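Local coordinates for aminotransferase class-III (Sphaerobacter thermophilus DSM 20745, PDB 6K8H), which belongs to the class-III aminotransferases of fold type I and binds (5-hydroxy-4,6-dimethylpyridin-3-yl)methyl dihydrogen phosphate in a pocket to which both subunits contribute, at residues T112-S117 / S262-M267; G152-S157 / N224-G229; D255-L260 / L277-K282. All blocks are in the same frame, centred on the assembly; numbering follows the deposited sequence.

The three contacts illustrate how chemistry follows position in a fold. Contact 3 is wholly buried and joins strand 277-281 to the loop that leaves the neighbouring strand 251-255; its Lys282 is modelled as bonded to the ligand, and others line it. Contact 2 is partly buried, pairs two loops that leave strands of the same sheet, and meets the ligand from another direction; His155 links it to Asp255 of contact 3. Contact 1 is the most peripheral, its centre about 16 Å from that of the chain, against about 7 and 8 Å for contacts 2 and 3. It relies on an arginine-tyrosine CH-pi contact and a water, and Met267 N ties it to Glu256 of contact 3.

Contact 1. Residues T112-S117 / S262-M267; sequences TERVPS and SDYGGM
Arg114, the last residue of helix 102-114, lies across the ring of Tyr264, which sits in a type I beta turn running from Asp263 to Gly266. The helix end thereby meets the turn leading into helix 266-271. The two side chains cross at about a right angle, and the arginine can be followed atom by atom over the tyrosine. Its CB sits 3.7 Å from Tyr264 O. CG, anti to the carbonyl carbon (chi1 -69°), comes next, 3.6 Å from Tyr264 CE2. CD makes the central contact, a CH-pi interaction over the face of the ring, with the carbon displaced toward the rim and 3.8 Å from the ring centroid. From CG to NE the chain is extended, which sets NE beyond CD; there it passes near Tyr264 OH without a hydrogen bond, because the angle is poor. The guanidinium instead meets the ring through its flat side: Tyr264 CE1 lies 3.3 Å from the guanidinium plane, over its centre, and the two planes are 23° apart. Weak hydrogen bonds from Arg114 NH1 and NH2 to Leu335 O and Met332 O also hold the tip, while Pro337 and Phe340 of helix 337-361 pack against Tyr264.

The turn itself is braced from within. Asp263 OD2 accepts from Gly265 N at 2.7 Å, forming an Asx turn, and Gly265 CA comes close to Arg114 O. One water closes the arrangement: in the guanidinium plane, at its edge, it accepts from Arg114 NH1 at 2.8 Å and donates to Tyr264 O at 2.9 Å.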
# COMPACT_ATOMS: atom_id res chain seq x y z
N THR B 112 -0.15 -20.62 4.94
CA THR B 112 0.01 -21.23 6.26
C THR B 112 0.42 -22.70 6.14
O THR B 112 1.11 -23.21 7.03
CB THR B 112 -1.27 -21.10 7.10
OG1 THR B 112 -2.39 -21.64 6.39
CG2 THR B 112 -1.55 -19.65 7.47
N GLU B 113 0.04 -23.38 5.06
CA GLU B 113 0.49 -24.76 4.89
C GLU B 113 1.99 -24.82 4.64
O GLU B 113 2.67 -25.74 5.13
CB GLU B 113 -0.27 -25.44 3.75
CG GLU B 113 -1.59 -26.08 4.16
CD GLU B 113 -2.63 -26.13 3.02
OE1 GLU B 113 -2.24 -26.22 1.83
OE2 GLU B 113 -3.84 -26.07 3.34
N ARG B 114 2.53 -23.85 3.91
CA ARG B 114 3.93 -23.93 3.49
C ARG B 114 4.91 -23.44 4.55
O ARG B 114 6.00 -24.00 4.68
CB ARG B 114 4.14 -23.14 2.21
CG ARG B 114 3.46 -23.75 1.00
CD ARG B 114 4.03 -23.17 -0.28
NE ARG B 114 3.39 -23.76 -1.43
CZ ARG B 114 3.78 -23.56 -2.68
NH1 ARG B 114 4.81 -22.76 -2.92
NH2 ARG B 114 3.14 -24.16 -3.68
N VAL B 115 4.59 -22.37 5.27
CA VAL B 115 5.53 -21.74 6.21
C VAL B 115 5.16 -22.12 7.61
O VAL B 115 4.05 -21.77 8.09
CB VAL B 115 5.54 -20.21 6.06
CG1 VAL B 115 6.61 -19.60 6.96
CG2 VAL B 115 5.74 -19.77 4.60
N PRO B 116 6.03 -22.79 8.38
CA PRO B 116 5.64 -23.30 9.70
C PRO B 116 5.18 -22.22 10.68
O PRO B 116 4.15 -22.41 11.35
CB PRO B 116 6.91 -24.00 10.19
CG PRO B 116 7.59 -24.45 8.91
CD PRO B 116 7.33 -23.32 7.93
N SER B 117 5.90 -21.10 10.78
CA SER B 117 5.53 -20.03 11.70
C SER B 117 4.18 -19.40 11.37
O SER B 117 3.61 -18.73 12.23
CB SER B 117 6.61 -18.93 11.72
OG SER B 117 6.45 -18.04 10.62
N SER B 262 13.27 -17.84 -1.08
CA SER B 262 14.49 -18.64 -0.95
C SER B 262 14.21 -20.14 -0.83
O SER B 262 15.12 -20.94 -1.08
CB SER B 262 15.29 -18.17 0.27
OG SER B 262 15.53 -16.78 0.19
N ASP B 263 12.99 -20.53 -0.50
CA ASP B 263 12.70 -21.90 -0.11
C ASP B 263 11.19 -22.09 -0.05
O ASP B 263 10.43 -21.13 0.13
CB ASP B 263 13.35 -22.22 1.24
CG ASP B 263 13.10 -23.62 1.70
OD1 ASP B 263 13.89 -24.51 1.31
OD2 ASP B 263 12.12 -23.84 2.45
N TYR B 264 10.75 -23.35 -0.20
CA TYR B 264 9.32 -23.66 -0.08
C TYR B 264 8.73 -23.07 1.19
O TYR B 264 7.60 -22.56 1.18
CB TYR B 264 9.13 -25.18 -0.12
CG TYR B 264 7.69 -25.65 -0.39
CD1 TYR B 264 7.15 -25.59 -1.66
CD2 TYR B 264 6.91 -26.17 0.63
CE1 TYR B 264 5.87 -26.02 -1.92
CE2 TYR B 264 5.61 -26.61 0.38
CZ TYR B 264 5.09 -26.53 -0.90
OH TYR B 264 3.81 -26.96 -1.16
N GLY B 265 9.49 -23.08 2.29
CA GLY B 265 9.05 -22.53 3.56
C GLY B 265 9.76 -21.25 3.97
O GLY B 265 9.82 -20.93 5.16
N GLY B 266 10.32 -20.53 3.01
CA GLY B 266 10.96 -19.26 3.31
C GLY B 266 12.38 -19.40 3.84
O GLY B 266 12.89 -20.48 4.17
N MET B 267 13.05 -18.24 3.90
CA MET B 267 14.40 -18.21 4.44
C MET B 267 14.41 -18.59 5.91
O MET B 267 15.38 -19.19 6.38
CB MET B 267 15.03 -16.83 4.25
CG MET B 267 16.54 -16.83 4.43
SD MET B 267 17.31 -18.00 3.29
CE MET B 267 19.05 -17.73 3.61
O HOH W 1 6.38 -21.34 -1.09

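Contact 2. Residues G152-S157 / N224-G229; sequences GCYHGS and NPRSLG. With PLR ((5-hydroxy-4,6-dimethylpyridin-3-yl)methyl dihydrogen phosphate), chain D.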
# COMPACT_ATOMS: atom_id res chain seq x y z
N GLY B 152 21.40 0.08 7.99
CA GLY B 152 21.61 -0.09 6.57
C GLY B 152 20.62 -0.98 5.86
O GLY B 152 20.84 -1.33 4.69
N CYS B 153 19.50 -1.33 6.49
CA CYS B 153 18.57 -2.27 5.91
C CYS B 153 17.26 -1.59 5.51
O CYS B 153 16.75 -0.71 6.22
CB CYS B 153 18.24 -3.39 6.90
SG CYS B 153 19.57 -4.55 7.24
N TYR B 154 16.71 -2.03 4.39
CA TYR B 154 15.54 -1.42 3.77
C TYR B 154 14.29 -2.23 4.08
O TYR B 154 14.30 -3.46 3.97
CB TYR B 154 15.74 -1.32 2.26
CG TYR B 154 14.55 -0.74 1.53
CD1 TYR B 154 14.29 0.62 1.54
CD2 TYR B 154 13.66 -1.57 0.85
CE1 TYR B 154 13.19 1.15 0.88
CE2 TYR B 154 12.56 -1.05 0.18
CZ TYR B 154 12.33 0.31 0.21
OH TYR B 154 11.25 0.83 -0.46
N HIS B 155 13.22 -1.54 4.47
CA HIS B 155 11.95 -2.21 4.76
C HIS B 155 10.75 -1.46 4.18
O HIS B 155 9.62 -1.69 4.63
CB HIS B 155 11.73 -2.38 6.25
CG HIS B 155 12.85 -3.11 6.95
ND1 HIS B 155 13.02 -4.47 6.84
CD2 HIS B 155 13.83 -2.67 7.76
CE1 HIS B 155 14.07 -4.84 7.55
NE2 HIS B 155 14.58 -3.76 8.13
N GLY B 156 10.96 -0.55 3.24
CA GLY B 156 9.86 0.23 2.68
C GLY B 156 9.86 1.65 3.19
O GLY B 156 10.84 2.13 3.75
N SER B 157 8.72 2.33 3.00
CA SER B 157 8.62 3.77 3.23
C SER B 157 7.93 4.14 4.55
O SER B 157 7.71 5.33 4.80
CB SER B 157 7.92 4.44 2.04
OG SER B 157 6.70 3.83 1.73
N ASN B 224 18.15 -12.09 4.82
CA ASN B 224 19.23 -11.98 3.80
C ASN B 224 19.11 -10.61 3.13
O ASN B 224 18.73 -10.56 1.96
CB ASN B 224 19.11 -13.14 2.80
CG ASN B 224 20.40 -13.44 2.07
OD1 ASN B 224 21.42 -12.78 2.28
ND2 ASN B 224 20.37 -14.45 1.22
N PRO B 225 19.47 -9.50 3.80
CA PRO B 225 19.24 -8.17 3.23
C PRO B 225 20.06 -7.85 1.97
O PRO B 225 21.26 -7.94 2.00
CB PRO B 225 19.62 -7.22 4.37
CG PRO B 225 20.58 -8.02 5.22
CD PRO B 225 20.12 -9.46 5.11
N ARG B 226 19.36 -7.42 0.92
CA ARG B 226 20.03 -7.02 -0.34
C ARG B 226 20.92 -5.79 -0.06
O ARG B 226 22.02 -5.72 -0.61
CB ARG B 226 19.00 -6.66 -1.40
CG ARG B 226 19.48 -5.56 -2.33
CD ARG B 226 18.52 -5.24 -3.45
NE ARG B 226 17.19 -4.93 -2.96
CZ ARG B 226 16.83 -3.74 -2.50
NH1 ARG B 226 17.71 -2.75 -2.47
NH2 ARG B 226 15.59 -3.54 -2.10
N SER B 227 20.43 -4.88 0.79
CA SER B 227 21.16 -3.65 1.07
C SER B 227 22.53 -3.91 1.67
O SER B 227 23.45 -3.10 1.49
CB SER B 227 20.33 -2.80 2.03
OG SER B 227 19.45 -1.94 1.34
N LEU B 228 22.70 -5.04 2.36
CA LEU B 228 23.98 -5.38 2.97
C LEU B 228 24.74 -6.43 2.17
O LEU B 228 25.61 -7.12 2.72
CB LEU B 228 23.76 -5.82 4.42
CG LEU B 228 23.13 -4.76 5.35
CD1 LEU B 228 23.00 -5.23 6.83
CD2 LEU B 228 23.91 -3.46 5.29
N GLY B 229 24.47 -6.56 0.87
CA GLY B 229 25.22 -7.47 0.03
C GLY B 229 24.69 -8.88 -0.08
O GLY B 229 25.41 -9.76 -0.57
N1 PLR D . 10.89 -5.20 2.68
C2 PLR D . 11.83 -5.61 1.83
C2A PLR D . 12.92 -6.50 2.33
C3 PLR D . 11.77 -5.23 0.48
O3 PLR D . 12.73 -5.67 -0.35
C4 PLR D . 10.72 -4.40 0.04
C4A PLR D . 10.65 -4.00 -1.37
C5 PLR D . 9.75 -3.99 0.95
C6 PLR D . 9.89 -4.40 2.25
C5A PLR D . 8.62 -3.08 0.56
O4P PLR D . 7.62 -3.69 -0.32
P PLR D . 6.76 -2.75 -1.31
O1P PLR D . 6.16 -1.70 -0.43
O2P PLR D . 7.73 -2.18 -2.28
O3P PLR D . 5.75 -3.63 -1.96
O HOH W 2 22.97 -0.24 3.33
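Tyr154 and Arg226 lie side by side and point the same way, with ring and guanidinium planes 49° apart and Tyr154 CD2 4.0 Å from Arg226 NH2. Both approach the bound (5-hydroxy-4,6-dimethylpyridin-3-yl)methyl dihydrogen phosphate. Tyr154 presents its edge: CE2 is 3.8 Å from C4 of the ligand, whose C4A lies in the plane of the tyrosine ring. The arginine comes toward the hydroxyl side, NH2 standing 4.0 Å from O3 of the ligand, too long for a hydrogen bond. A bend at chi3 (55°) turns NE back from an extended course.

Behind this first shell, the ring of Tyr154 is covered on one face by the backbone two residues on, Gly156 N lying 3.4 Å above the plane and over the ring centre. At the base of the side chain Tyr154 CB touches Ser227 OG. Farther out the two loops lock by close backbone and apolar contact, with no direct hydrogen bond between them. Gly152 O presses on Ser227 CB at 3.1 Å, and Cys153 SG touches both Leu228 CD1, 3.5 Å away, and Pro225 CB. A water donates to Gly152 O at 2.8 Å and, weakly, to Ser227 O. Lys149 NZ holds Cys153 O, while Phe199 packs on Pro225 and Leu228.

Each loop follows a strand of the central sheet, 146-150 or 216-221, and these strands run parallel to each other; a ligand site formed by loops at the carboxyl ends of such strands is typical of fold type I, to which class-III aminotransferases belong.

Contact 3. Residues D255-L260 / L277-K282; sequences DEVISL and LTAMGK. With PLR ((5-hydroxy-4,6-dimethylpyridin-3-yl)methyl dihydrogen phosphate), chain D.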
# COMPACT_ATOMS: atom_id res chain seq x y z
N ASP B 255 11.32 -9.83 8.01
CA ASP B 255 10.93 -9.18 6.76
C ASP B 255 11.37 -10.11 5.63
O ASP B 255 12.54 -10.11 5.24
CB ASP B 255 11.57 -7.80 6.63
CG ASP B 255 11.18 -7.09 5.33
OD1 ASP B 255 10.61 -7.73 4.43
OD2 ASP B 255 11.46 -5.87 5.21
N GLU B 256 10.43 -10.92 5.12
CA GLU B 256 10.69 -11.80 3.99
C GLU B 256 10.02 -11.31 2.72
O GLU B 256 9.67 -12.11 1.85
CB GLU B 256 10.25 -13.23 4.31
CG GLU B 256 10.98 -13.86 5.50
CD GLU B 256 11.44 -15.30 5.25
OE1 GLU B 256 11.94 -15.60 4.13
OE2 GLU B 256 11.30 -16.13 6.17
N VAL B 257 9.83 -9.99 2.58
CA VAL B 257 9.18 -9.47 1.38
C VAL B 257 9.96 -9.90 0.14
O VAL B 257 9.36 -10.24 -0.89
CB VAL B 257 9.02 -7.94 1.47
CG1 VAL B 257 8.56 -7.36 0.14
CG2 VAL B 257 8.01 -7.58 2.56
N ILE B 258 11.29 -9.95 0.23
CA ILE B 258 12.11 -10.56 -0.81
C ILE B 258 12.48 -12.01 -0.47
O ILE B 258 12.43 -12.87 -1.35
CB ILE B 258 13.38 -9.72 -1.07
CG1 ILE B 258 13.05 -8.49 -1.93
CG2 ILE B 258 14.45 -10.58 -1.78
CD1 ILE B 258 14.28 -7.71 -2.39
N SER B 259 12.90 -12.29 0.77
CA SER B 259 13.57 -13.56 1.05
C SER B 259 12.63 -14.77 1.04
O SER B 259 13.12 -15.91 1.08
CB SER B 259 14.36 -13.50 2.36
OG SER B 259 13.50 -13.53 3.49
N LEU B 260 11.30 -14.56 1.06
CA LEU B 260 10.39 -15.70 1.12
C LEU B 260 10.59 -16.65 -0.05
O LEU B 260 10.28 -17.84 0.06
CB LEU B 260 8.93 -15.22 1.16
CG LEU B 260 7.87 -16.22 1.64
CD1 LEU B 260 7.84 -16.33 3.16
CD2 LEU B 260 6.48 -15.84 1.10
N LEU B 277 6.29 -12.94 13.91
CA LEU B 277 5.59 -12.44 12.74
C LEU B 277 6.52 -12.45 11.55
O LEU B 277 7.75 -12.40 11.69
CB LEU B 277 5.06 -11.00 12.93
CG LEU B 277 4.01 -10.77 14.02
CD1 LEU B 277 3.70 -9.29 14.14
CD2 LEU B 277 2.73 -11.56 13.76
N THR B 278 5.92 -12.50 10.36
CA THR B 278 6.61 -12.38 9.09
C THR B 278 5.84 -11.40 8.21
O THR B 278 4.62 -11.51 8.08
CB THR B 278 6.74 -13.73 8.38
OG1 THR B 278 7.38 -14.67 9.25
CG2 THR B 278 7.60 -13.58 7.14
N ALA B 279 6.56 -10.44 7.63
CA ALA B 279 6.06 -9.58 6.57
C ALA B 279 6.47 -10.16 5.22
O ALA B 279 7.59 -10.66 5.06
CB ALA B 279 6.61 -8.15 6.71
N MET B 280 5.54 -10.14 4.27
CA MET B 280 5.72 -10.73 2.95
C MET B 280 5.10 -9.80 1.92
O MET B 280 4.31 -8.91 2.24
CB MET B 280 5.05 -12.12 2.86
CG MET B 280 5.51 -13.10 3.92
SD MET B 280 4.34 -14.45 4.19
CE MET B 280 3.27 -13.73 5.45
N GLY B 281 5.43 -10.06 0.66
CA GLY B 281 4.89 -9.31 -0.46
C GLY B 281 5.49 -9.84 -1.74
O GLY B 281 5.87 -11.01 -1.79
N LYS B 282 5.59 -8.99 -2.77
CA LYS B 282 6.24 -9.32 -4.04
C LYS B 282 5.71 -10.62 -4.66
O LYS B 282 4.61 -10.61 -5.26
CB LYS B 282 7.76 -9.34 -3.82
CG LYS B 282 8.32 -7.94 -3.47
CD LYS B 282 9.84 -7.84 -3.54
CE LYS B 282 10.34 -6.38 -3.72
NZ LYS B 282 10.43 -5.60 -2.43
N1 PLR D . 10.89 -5.20 2.68
C2 PLR D . 11.83 -5.61 1.83
C2A PLR D . 12.92 -6.50 2.33
C3 PLR D . 11.77 -5.23 0.48
O3 PLR D . 12.73 -5.67 -0.35
C4 PLR D . 10.72 -4.40 0.04
C4A PLR D . 10.65 -4.00 -1.37
C5 PLR D . 9.75 -3.99 0.95
C6 PLR D . 9.89 -4.40 2.25
C5A PLR D . 8.62 -3.08 0.56
O4P PLR D . 7.62 -3.69 -0.32
P PLR D . 6.76 -2.75 -1.31
O1P PLR D . 6.16 -1.70 -0.43
O2P PLR D . 7.73 -2.18 -2.28
O3P PLR D . 5.75 -3.63 -1.96
O HOH W 3 7.30 -12.27 0.39
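Asp255 and Ala279 form a parallel beta bridge, and just past it Glu256 N donates to Ala279 O at 2.9 Å with an N-H...O angle of 142°, after which the chain takes up helical backbone angles at 257-259 while Val257 CA stays close to Met280 CA. The turn is shaped by Asp255: its OD1 accepts from Val257 N at 3.0 Å, an Asx turn with a nearly straight bond (166°). The other carboxylate oxygen, OD2, faces the ligand, 2.7 Å from its N1, and also accepts from His155 ND1, whose imidazole thereby backs the carboxylate that meets N1. Val257 lies over one face of the pyridine, with CB 3.5 Å from N1 of the ligand.

Strands 251-255 and 277-281 are parallel neighbours in the seven-stranded mixed sheet of fold type I, with helix 266-271 between them in sequence, and helix 127-142 covers Asp255 and Ala279. Lys282, next after Gly281, heads for the pocket. Its shaft runs beside Val257 O and is flanked by Ile258, whose CG1 is 3.6 Å from Lys282 CD; Ile258 CG1 also reaches O3 of the ligand. A bend at chi4 (83°) then places NZ, which is modelled as covalently linked to C4A of the ligand at 1.9 Å. Val257 CG1 comes against the same NZ, the valine and lysine crossing at about a right angle.

Met280 meets Leu260, the two side chains crossing obliquely, with SD 4.0 Å from Leu260 CD2. Nearby, Gly281 N donates at 2.9 Å to a water that also binds Glu256 O.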